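Local atomic coordinates of Zn-dependent hydrolase, glyoxylase (Echinicola vietnamensis, PDB entry 6T5K), a protein that probably hydrolyses beta-lactam antibiotics, carbapenems among them, as a zinc-dependent class B metallo-beta-lactamase. Residues Ala111-Asn116 with Gln136-Phe141; His157-Gly162 with Thr211-Leu216; Thr205-Ser210 with Tyr234-Phe239. All blocks are in the same frame, centred on the assembly; numbering follows the deposited sequence.

In the fold
In this two-sheet metallo-beta-lactamase fold contact 1 stands apart from the other two. It lies at the surface beside the outermost strand 139-141 of the eight-stranded sheet, its centre about 30 Å from that of contact 3 and on the opposite side of the chain's centre. Contacts 2 and 3 are partly buried, touch each other, have centres about 9 Å apart and share helix 201-212. Contact 2 joins the end of that helix to the loop after strand 152-157; contact 3 sets its middle against helix 230-239. Chemistry follows place: an imidazole stacked on an amide at the surface in contact 1, aromatic packing in contact 2, and an amide-carboxylate bond beside apolar contacts in contact 3.

Contact 1: Ala111-Asn116 with Gln136-Phe141; sequences AFHARN and QPQKGF. With EDO (1,2-ethanediol), chain D; EDO (1,2-ethanediol), chain F.
His-113 reaches from helix 109-114 to the chain entering strand 139-141, where its ring lies against the amide of Gln-138. CB contributes little, approaching two ethanediol molecules that probably came from the crystallisation liquor. From there CG leaves beside the backbone N, anti to the carbonyl carbon (chi1 -65°), and aims the imidazole at the 136-141 segment. His-113 ND1 donates at 168° to O2 of one ethanediol, 2.9 Å away and in the ring plane; O1 of the same molecule accepts from Gln-136 N at 3.0 Å, making a solvent-derived bridge between the segments.

His-113 CE1 meets the Gln-136 carbonyl near the ring plane, 3.3 Å from CE1 to O. Over one face, Gln-138 NE2 lies 3.3 Å from His-113 CD2, displaced toward the rim. Ring and amide planes differ by just 6°, evidence of a genuine stack, and Gln-138 CD and CG carry it on toward His-113 NE2.

In the fold, this is the outer margin of the eight-stranded sheet, just where helix 109-114 ends in a Schellman motif with Asn-116, at positive phi, as its C-prime residue. At the far tip, His-113 NE2 is hydrogen-bonded to Ser-119 OG, a bond that helps fix the rotation of the imidazole, and the same hydroxyl also bonds Gln-138 N.

Contact 2: His157-Gly162 with Thr211-Leu216; sequences HYFGEG and TAYPNL. With EDO (1,2-ethanediol), chain B.
Both Phe-159 and Tyr-213 carry CG beside the backbone N and anti to the carbonyl carbon, with chi1 of -76° and -50°, and these torsions bring the two rings together from facing segments. Tyr-213 is the first residue to leave helical backbone angles after helix 201-212, and its ring extends from there toward the loop. The pair is oblique, with ring centroids 5.7 Å apart and planes at 86°.

The evidence for close fit is at the rims. Tyr-213 OH comes to the edge of the phenyl ring, in its plane, 3.4 Å from Phe-159 CZ. Beside it, the CE2 atoms of Phe-159 and Tyr-213 touch at 3.7 Å. Ala-212 CB sits 3.9 Å from Phe-159 CZ and also over the centre of one Tyr-213 ring face, and so fills the corner between the two aromatics. His-157, from the same segment as Phe-159, adds a third ring: its CD2 lies 3.3 Å above the centre of one face of the Phe-159 ring, while His-157 CB is 4.0 Å from Tyr-213 OH. The ND1 atom of His-157 turns elsewhere, bonding Glu-144.

The cluster joins the loop leaving strand 152-157 to the C-terminal end of helix 201-212. Phe-159 also packs on Thr-205 and Ile-209 of that helix, and its carbonyl accepts a bond from Lys-208. Tyr-213 continues inward, stacking on Tyr-171 and touching Ile-169 and Leu-178, which places it over strands 169-172 and 177-181 of the five-stranded sheet.

Contact 3: Thr205-Ser210 with Tyr234-Phe239; sequences TVNKIS and YTETLF
Helix segments 205-210 and 234-239 run nearly antiparallel, with 158° between their directions and axes 9.2 Å apart at closest approach; Val-206 and Glu-236 stand nearest, their CA atoms separated by 5.8 Å. Such proximity puts the Val-206 methyls directly against the second helix. Val-206 CG2 meets Thr-235 CG2 at 4.1 Å, the two side chains crossing at about a right angle, and Val-206 CG1 passes Glu-236 CB at 4.1 Å as those side chains slide by each other in opposite directions. Thr-235 can present its methyl here because its hydroxyl points elsewhere, bonded to Leu-231 O and Lys-185 N.

In the fold, helix 201-212 is the connection of a beta-alpha-beta crossover between the adjacent parallel strands 177-181 and 218-221, and helix 230-239, which follows the second strand, packs antiparallel along helix 201-212. Ile-209 and Ser-210 extend the interface to Leu-232, while Phe-239 stacks on Trp-202 toward the other end.

Next to these apolar contacts the chemistry turns polar. Glu-236 is extended, with CG anti to the backbone N, and brings its carboxylate obliquely across the Asn-207 side chain. ND2 of Asn-207 donates to OE1 of Glu-236 at 3.0 Å, nearly straight at 172°; the acceptor lies in the amide plane and is approached on its syn side, somewhat out of the carboxylate plane. Amide and carboxylate planes are steeply turned, 76° apart. A water donates to Glu-236 OE1 at 2.7 Å and is also hydrogen-bonded to Ser-210 OG at 2.6 Å, bridging the two helices.

Contact 1: Ala111-Asn116 with Gln136-Phe141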
loop_
_atom_site.group_PDB
_atom_site.type_symbol
_atom_site.label_atom_id
_atom_site.label_comp_id
_atom_site.label_asym_id
_atom_site.label_seq_id
_atom_site.Cartn_x
_atom_site.Cartn_y
_atom_site.Cartn_z
ATOM N N ALA A 111 -6.552 8.547 12.628
ATOM C CA ALA A 111 -6.319 7.547 13.659
ATOM C C ALA A 111 -4.830 7.397 13.958
ATOM O O ALA A 111 -4.442 7.132 15.096
ATOM C CB ALA A 111 -6.934 6.211 13.247
ATOM N N PHE A 112 -3.985 7.516 12.937
ATOM C CA PHE A 112 -2.548 7.481 13.168
ATOM C C PHE A 112 -2.086 8.765 13.834
ATOM O O PHE A 112 -1.323 8.734 14.810
ATOM C CB PHE A 112 -1.822 7.271 11.844
ATOM C CG PHE A 112 -1.869 5.862 11.353
ATOM C CD1 PHE A 112 -2.936 5.401 10.602
ATOM C CD2 PHE A 112 -0.846 4.983 11.650
ATOM C CE1 PHE A 112 -2.971 4.096 10.148
ATOM C CE2 PHE A 112 -0.888 3.684 11.204
ATOM C CZ PHE A 112 -1.958 3.248 10.453
ATOM N N HIS A 113 -2.569 9.904 13.340
ATOM C CA HIS A 113 -2.134 11.176 13.873
ATOM C C HIS A 113 -2.526 11.309 15.334
ATOM O O HIS A 113 -1.737 11.787 16.147
ATOM C CB HIS A 113 -2.746 12.287 13.045
ATOM C CG HIS A 113 -2.275 12.311 11.627
ATOM N ND1 HIS A 113 -2.920 13.029 10.648
ATOM C CD2 HIS A 113 -1.211 11.714 11.024
ATOM C CE1 HIS A 113 -2.286 12.863 9.498
ATOM N NE2 HIS A 113 -1.255 12.057 9.695
ATOM N N ALA A 114 -3.714 10.845 15.694
ATOM C CA ALA A 114 -4.153 10.915 17.084
ATOM C C ALA A 114 -3.172 10.221 18.023
ATOM O O ALA A 114 -3.043 10.604 19.198
ATOM C CB ALA A 114 -5.512 10.241 17.190
ATOM N N ARG A 115 -2.497 9.191 17.533
ATOM C CA ARG A 115 -1.524 8.425 18.291
ATOM C C ARG A 115 -0.101 8.941 18.127
ATOM O O ARG A 115 0.844 8.295 18.603
ATOM C CB ARG A 115 -1.591 6.959 17.862
ATOM C CG ARG A 115 -2.886 6.274 18.263
ATOM C CD ARG A 115 -3.104 4.973 17.480
ATOM N NE ARG A 115 -4.193 4.197 18.033
ATOM C CZ ARG A 115 -5.479 4.403 17.760
ATOM N NH1 ARG A 115 -5.837 5.351 16.906
ATOM N NH2 ARG A 115 -6.411 3.659 18.359
ATOM N N ASN A 116 0.067 10.098 17.487
ATOM C CA ASN A 116 1.391 10.678 17.273
ATOM C C ASN A 116 2.263 9.770 16.429
ATOM O O ASN A 116 3.489 9.804 16.537
ATOM C CB ASN A 116 2.015 11.093 18.602
ATOM C CG ASN A 116 1.254 12.255 19.233
ATOM O OD1 ASN A 116 0.711 13.130 18.557
ATOM N ND2 ASN A 116 1.186 12.235 20.567
ATOM N N GLN A 136 -4.735 14.715 5.374
ATOM C CA GLN A 136 -3.473 15.095 4.746
ATOM C C GLN A 136 -2.296 14.383 5.386
ATOM O O GLN A 136 -2.080 14.507 6.600
ATOM C CB GLN A 136 -3.281 16.603 4.863
ATOM C CG GLN A 136 -4.128 17.420 3.892
ATOM C CD GLN A 136 -3.905 18.899 4.098
ATOM O OE1 GLN A 136 -2.759 19.362 4.155
ATOM N NE2 GLN A 136 -4.993 19.651 4.229
ATOM N N PRO A 137 -1.469 13.689 4.612
ATOM C CA PRO A 137 -0.199 13.201 5.157
ATOM C C PRO A 137 0.642 14.368 5.655
ATOM O O PRO A 137 0.596 15.477 5.122
ATOM C CB PRO A 137 0.454 12.493 3.960
ATOM C CG PRO A 137 -0.688 12.188 3.034
ATOM C CD PRO A 137 -1.601 13.374 3.187
ATOM N N GLN A 138 1.444 14.096 6.678
ATOM C CA GLN A 138 2.188 15.157 7.336
ATOM C C GLN A 138 3.514 15.467 6.673
ATOM O O GLN A 138 3.933 16.629 6.666
ATOM C CB GLN A 138 2.466 14.784 8.784
ATOM C CG GLN A 138 1.211 14.695 9.592
ATOM C CD GLN A 138 1.452 14.003 10.919
ATOM O OE1 GLN A 138 2.380 13.189 11.056
ATOM N NE2 GLN A 138 0.646 14.354 11.918
ATOM N N LYS A 139 4.178 14.458 6.127
ATOM C CA LYS A 139 5.558 14.591 5.673
ATOM C C LYS A 139 5.638 14.131 4.229
ATOM O O LYS A 139 5.234 13.011 3.909
ATOM C CB LYS A 139 6.500 13.766 6.550
ATOM C CG LYS A 139 6.506 14.227 8.016
ATOM C CD LYS A 139 7.293 13.282 8.885
ATOM C CE LYS A 139 8.123 14.013 9.948
ATOM N N GLY A 140 6.172 14.979 3.365
ATOM C CA GLY A 140 6.331 14.630 1.972
ATOM C C GLY A 140 7.767 14.256 1.657
ATOM O O GLY A 140 8.703 14.685 2.329
ATOM N N PHE A 141 7.930 13.445 0.619
ATOM C CA PHE A 141 9.250 13.121 0.104
ATOM C C PHE A 141 9.240 13.235 -1.415
ATOM O O PHE A 141 8.200 13.139 -2.061
ATOM C CB PHE A 141 9.697 11.725 0.533
ATOM C CG PHE A 141 8.931 10.618 -0.097
ATOM C CD1 PHE A 141 9.347 10.066 -1.302
ATOM C CD2 PHE A 141 7.790 10.119 0.502
ATOM C CE1 PHE A 141 8.631 9.008 -1.885
ATOM C CE2 PHE A 141 7.061 9.079 -0.091
ATOM C CZ PHE A 141 7.498 8.518 -1.264
HETATM C C1 EDO D . -2.406 14.153 17.667
HETATM O O1 EDO D . -2.451 13.796 19.055
HETATM C C2 EDO D . -3.669 14.923 17.281
HETATM O O2 EDO D . -4.001 14.707 15.902
HETATM C C1 EDO F . -6.561 15.263 8.750
HETATM O O1 EDO F . -5.681 16.027 7.874
HETATM C C2 EDO F . -5.905 14.089 9.522
HETATM O O2 EDO F . -5.508 14.339 10.923
HETATM O O HOH W 1 -0.146 14.158 15.211
#

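Contact 2: His157-Gly162 with Thr211-Leu216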
loop_
_atom_site.group_PDB
_atom_site.type_symbol
_atom_site.label_atom_id
_atom_site.label_comp_id
_atom_site.label_asym_id
_atom_site.label_seq_id
_atom_site.Cartn_x
_atom_site.Cartn_y
_atom_site.Cartn_z
ATOM N N HIS A 157 9.092 4.694 -2.944
ATOM C CA HIS A 157 9.763 5.171 -4.146
ATOM C C HIS A 157 8.755 5.591 -5.191
ATOM O O HIS A 157 7.785 4.877 -5.426
ATOM C CB HIS A 157 10.666 4.070 -4.697
ATOM C CG HIS A 157 11.716 4.529 -5.656
ATOM N ND1 HIS A 157 13.056 4.359 -5.401
ATOM C CD2 HIS A 157 11.632 5.097 -6.881
ATOM C CE1 HIS A 157 13.756 4.802 -6.430
ATOM N NE2 HIS A 157 12.920 5.268 -7.334
ATOM N N TYR A 158 8.998 6.763 -5.788
ATOM C CA TYR A 158 8.222 7.254 -6.919
ATOM C C TYR A 158 8.911 6.874 -8.226
ATOM O O TYR A 158 10.071 7.239 -8.457
ATOM C CB TYR A 158 8.066 8.774 -6.824
ATOM C CG TYR A 158 7.214 9.359 -7.897
ATOM C CD1 TYR A 158 5.834 9.113 -7.933
ATOM C CD2 TYR A 158 7.774 10.165 -8.891
ATOM C CE1 TYR A 158 5.041 9.640 -8.917
ATOM C CE2 TYR A 158 6.980 10.709 -9.889
ATOM C CZ TYR A 158 5.620 10.447 -9.887
ATOM O OH TYR A 158 4.848 10.981 -10.864
ATOM N N PHE A 159 8.180 6.181 -9.082
ATOM C CA PHE A 159 8.665 5.775 -10.388
ATOM C C PHE A 159 7.906 6.421 -11.532
ATOM O O PHE A 159 8.221 6.127 -12.697
ATOM C CB PHE A 159 8.535 4.265 -10.525
ATOM C CG PHE A 159 9.579 3.495 -9.783
ATOM C CD1 PHE A 159 10.837 3.316 -10.314
ATOM C CD2 PHE A 159 9.296 2.940 -8.543
ATOM C CE1 PHE A 159 11.793 2.584 -9.645
ATOM C CE2 PHE A 159 10.255 2.176 -7.879
ATOM C CZ PHE A 159 11.503 2.026 -8.415
ATOM N N GLY A 160 6.943 7.292 -11.247
ATOM C CA GLY A 160 6.168 7.948 -12.277
ATOM C C GLY A 160 4.680 7.711 -12.127
ATOM O O GLY A 160 4.206 7.045 -11.209
ATOM N N GLU A 161 3.944 8.303 -13.052
ATOM C CA GLU A 161 2.487 8.313 -12.983
ATOM C C GLU A 161 1.880 6.984 -13.464
ATOM O O GLU A 161 2.475 6.219 -14.217
ATOM C CB GLU A 161 1.953 9.469 -13.822
ATOM C CG GLU A 161 2.550 10.820 -13.461
ATOM C CD GLU A 161 1.723 12.002 -13.952
ATOM O OE1 GLU A 161 0.659 11.792 -14.609
ATOM O OE2 GLU A 161 2.128 13.154 -13.657
ATOM N N GLY A 162 0.651 6.724 -13.018
ATOM C CA GLY A 162 -0.072 5.558 -13.470
ATOM C C GLY A 162 -1.518 5.623 -13.046
ATOM O O GLY A 162 -2.329 6.342 -13.629
ATOM N N THR A 211 12.134 -3.413 -13.793
ATOM C CA THR A 211 13.574 -3.332 -14.036
ATOM C C THR A 211 14.357 -3.064 -12.753
ATOM O O THR A 211 15.515 -3.490 -12.620
ATOM C CB THR A 211 13.823 -2.235 -15.070
ATOM O OG1 THR A 211 13.125 -2.551 -16.275
ATOM C CG2 THR A 211 15.259 -2.087 -15.409
ATOM N N ALA A 212 13.774 -2.314 -11.822
ATOM C CA ALA A 212 14.453 -1.989 -10.571
ATOM C C ALA A 212 14.480 -3.170 -9.606
ATOM O O ALA A 212 15.429 -3.302 -8.825
ATOM C CB ALA A 212 13.743 -0.824 -9.867
ATOM N N TYR A 213 13.428 -3.995 -9.606
ATOM C CA TYR A 213 13.259 -5.073 -8.625
ATOM C C TYR A 213 13.064 -6.415 -9.326
ATOM O O TYR A 213 12.037 -7.072 -9.184
ATOM C CB TYR A 213 12.078 -4.765 -7.708
ATOM C CG TYR A 213 12.085 -3.381 -7.102
ATOM C CD1 TYR A 213 13.132 -2.941 -6.310
ATOM C CD2 TYR A 213 11.037 -2.523 -7.324
ATOM C CE1 TYR A 213 13.137 -1.681 -5.742
ATOM C CE2 TYR A 213 11.021 -1.260 -6.767
ATOM C CZ TYR A 213 12.078 -0.833 -5.981
ATOM O OH TYR A 213 12.027 0.428 -5.428
ATOM N N PRO A 214 14.070 -6.877 -10.059
ATOM C CA PRO A 214 13.924 -8.132 -10.801
ATOM C C PRO A 214 13.836 -9.366 -9.932
ATOM O O PRO A 214 13.398 -10.419 -10.420
ATOM C CB PRO A 214 15.182 -8.175 -11.677
ATOM C CG PRO A 214 16.178 -7.320 -10.899
ATOM C CD PRO A 214 15.346 -6.207 -10.315
ATOM N N ASN A 215 14.172 -9.257 -8.651
ATOM C CA ASN A 215 14.204 -10.413 -7.774
ATOM C C ASN A 215 12.979 -10.526 -6.892
ATOM O O ASN A 215 12.957 -11.375 -5.997
ATOM C CB ASN A 215 15.457 -10.382 -6.903
ATOM C CG ASN A 215 16.713 -10.236 -7.728
ATOM O OD1 ASN A 215 17.507 -9.288 -7.556
ATOM N ND2 ASN A 215 16.864 -11.125 -8.700
ATOM N N LEU A 216 11.954 -9.715 -7.129
ATOM C CA LEU A 216 10.773 -9.769 -6.284
ATOM C C LEU A 216 10.198 -11.177 -6.230
ATOM O O LEU A 216 10.067 -11.865 -7.252
ATOM C CB LEU A 216 9.705 -8.817 -6.789
ATOM C CG LEU A 216 10.002 -7.359 -6.486
ATOM C CD1 LEU A 216 9.046 -6.488 -7.284
ATOM C CD2 LEU A 216 9.880 -7.083 -5.005
HETATM C C1 EDO B . -2.818 11.990 -14.180
HETATM O O1 EDO B . -1.939 12.533 -15.162
HETATM C C2 EDO B . -4.193 12.592 -14.313
HETATM O O2 EDO B . -4.050 14.013 -14.345
#

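Contact 3: Thr205-Ser210 with Tyr234-Phe239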
loop_
_atom_site.group_PDB
_atom_site.type_symbol
_atom_site.label_atom_id
_atom_site.label_comp_id
_atom_site.label_asym_id
_atom_site.label_seq_id
_atom_site.Cartn_x
_atom_site.Cartn_y
_atom_site.Cartn_z
ATOM N N THR A 205 6.031 3.519 -16.216
ATOM C CA THR A 205 6.284 3.453 -14.780
ATOM C C THR A 205 6.426 2.022 -14.295
ATOM O O THR A 205 7.358 1.701 -13.550
ATOM C CB THR A 205 5.121 4.150 -14.086
ATOM O OG1 THR A 205 5.101 5.512 -14.535
ATOM C CG2 THR A 205 5.249 4.061 -12.569
ATOM N N VAL A 206 5.514 1.140 -14.723
ATOM C CA VAL A 206 5.587 -0.236 -14.246
ATOM C C VAL A 206 6.841 -0.935 -14.758
ATOM O O VAL A 206 7.444 -1.742 -14.045
ATOM C CB VAL A 206 4.287 -1.004 -14.528
ATOM C CG1 VAL A 206 4.434 -2.465 -14.130
ATOM C CG2 VAL A 206 3.173 -0.327 -13.731
ATOM N N ASN A 207 7.246 -0.681 -15.996
ATOM C CA ASN A 207 8.461 -1.312 -16.457
ATOM C C ASN A 207 9.664 -0.827 -15.649
ATOM O O ASN A 207 10.609 -1.607 -15.418
ATOM C CB ASN A 207 8.696 -1.052 -17.942
ATOM C CG ASN A 207 9.800 -1.942 -18.509
ATOM O OD1 ASN A 207 10.963 -1.556 -18.570
ATOM N ND2 ASN A 207 9.448 -3.177 -18.836
ATOM N N LYS A 208 9.655 0.447 -15.213
ATOM C CA LYS A 208 10.765 0.919 -14.392
ATOM C C LYS A 208 10.822 0.115 -13.102
ATOM O O LYS A 208 11.902 -0.240 -12.609
ATOM C CB LYS A 208 10.697 2.396 -14.063
ATOM C CG LYS A 208 10.896 3.253 -15.272
ATOM C CD LYS A 208 10.585 4.676 -14.985
ATOM C CE LYS A 208 11.457 5.182 -13.919
ATOM N NZ LYS A 208 10.982 6.508 -13.371
ATOM N N ILE A 209 9.641 -0.208 -12.541
ATOM C CA ILE A 209 9.552 -0.998 -11.304
ATOM C C ILE A 209 10.084 -2.409 -11.527
ATOM O O ILE A 209 10.887 -2.921 -10.746
ATOM C CB ILE A 209 8.095 -1.032 -10.794
ATOM C CG1 ILE A 209 7.676 0.391 -10.360
ATOM C CG2 ILE A 209 7.931 -1.990 -9.602
ATOM C CD1 ILE A 209 6.211 0.565 -10.136
ATOM N N SER A 210 9.626 -3.060 -12.594
ATOM C CA SER A 210 10.114 -4.401 -12.884
ATOM C C SER A 210 11.625 -4.395 -13.057
ATOM O O SER A 210 12.331 -5.265 -12.529
ATOM C CB SER A 210 9.445 -4.903 -14.159
ATOM O OG SER A 210 8.040 -4.927 -13.994
ATOM N N TYR A 234 1.763 -8.507 -15.929
ATOM C CA TYR A 234 0.355 -8.400 -16.266
ATOM C C TYR A 234 -0.086 -6.944 -16.353
ATOM O O TYR A 234 -0.779 -6.549 -17.295
ATOM C CB TYR A 234 -0.492 -9.122 -15.217
ATOM C CG TYR A 234 -1.948 -8.938 -15.544
ATOM C CD1 TYR A 234 -2.525 -9.641 -16.588
ATOM C CD2 TYR A 234 -2.732 -8.032 -14.845
ATOM C CE1 TYR A 234 -3.850 -9.433 -16.928
ATOM C CE2 TYR A 234 -4.039 -7.795 -15.192
ATOM C CZ TYR A 234 -4.598 -8.494 -16.229
ATOM O OH TYR A 234 -5.918 -8.277 -16.565
ATOM N N THR A 235 0.323 -6.134 -15.377
ATOM C CA THR A 235 -0.117 -4.747 -15.337
ATOM C C THR A 235 0.470 -3.959 -16.490
ATOM O O THR A 235 -0.230 -3.171 -17.129
ATOM C CB THR A 235 0.282 -4.099 -14.015
ATOM O OG1 THR A 235 -0.371 -4.799 -12.950
ATOM C CG2 THR A 235 -0.142 -2.669 -13.973
ATOM N N GLU A 236 1.771 -4.131 -16.745
ATOM C CA GLU A 236 2.355 -3.439 -17.886
ATOM C C GLU A 236 1.625 -3.815 -19.178
ATOM O O GLU A 236 1.297 -2.944 -20.002
ATOM C CB GLU A 236 3.844 -3.711 -17.967
ATOM C CG GLU A 236 4.471 -2.866 -19.041
ATOM C CD GLU A 236 5.943 -3.142 -19.295
ATOM O OE1 GLU A 236 6.574 -3.819 -18.472
ATOM O OE2 GLU A 236 6.459 -2.669 -20.348
ATOM N N THR A 237 1.361 -5.111 -19.369
ATOM C CA THR A 237 0.703 -5.566 -20.592
ATOM C C THR A 237 -0.701 -4.990 -20.719
ATOM O O THR A 237 -1.153 -4.631 -21.819
ATOM C CB THR A 237 0.627 -7.090 -20.582
ATOM O OG1 THR A 237 1.954 -7.619 -20.466
ATOM C CG2 THR A 237 -0.046 -7.619 -21.870
ATOM N N LEU A 238 -1.415 -4.926 -19.603
ATOM C CA LEU A 238 -2.780 -4.424 -19.610
ATOM C C LEU A 238 -2.855 -2.998 -20.117
ATOM O O LEU A 238 -3.834 -2.628 -20.777
ATOM C CB LEU A 238 -3.329 -4.503 -18.187
ATOM C CG LEU A 238 -4.768 -4.066 -17.927
ATOM C CD1 LEU A 238 -5.744 -4.969 -18.663
ATOM C CD2 LEU A 238 -5.002 -4.068 -16.415
ATOM N N PHE A 239 -1.841 -2.187 -19.814
ATOM C CA PHE A 239 -1.850 -0.791 -20.204
ATOM C C PHE A 239 -0.941 -0.471 -21.380
ATOM O O PHE A 239 -0.846 0.694 -21.770
ATOM C CB PHE A 239 -1.495 0.071 -18.998
ATOM C CG PHE A 239 -2.595 0.131 -17.975
ATOM C CD1 PHE A 239 -3.725 0.906 -18.183
ATOM C CD2 PHE A 239 -2.513 -0.624 -16.821
ATOM C CE1 PHE A 239 -4.748 0.950 -17.247
ATOM C CE2 PHE A 239 -3.530 -0.588 -15.871
ATOM C CZ PHE A 239 -4.645 0.204 -16.073
HETATM O O HOH W 2 6.644 -5.137 -16.133
#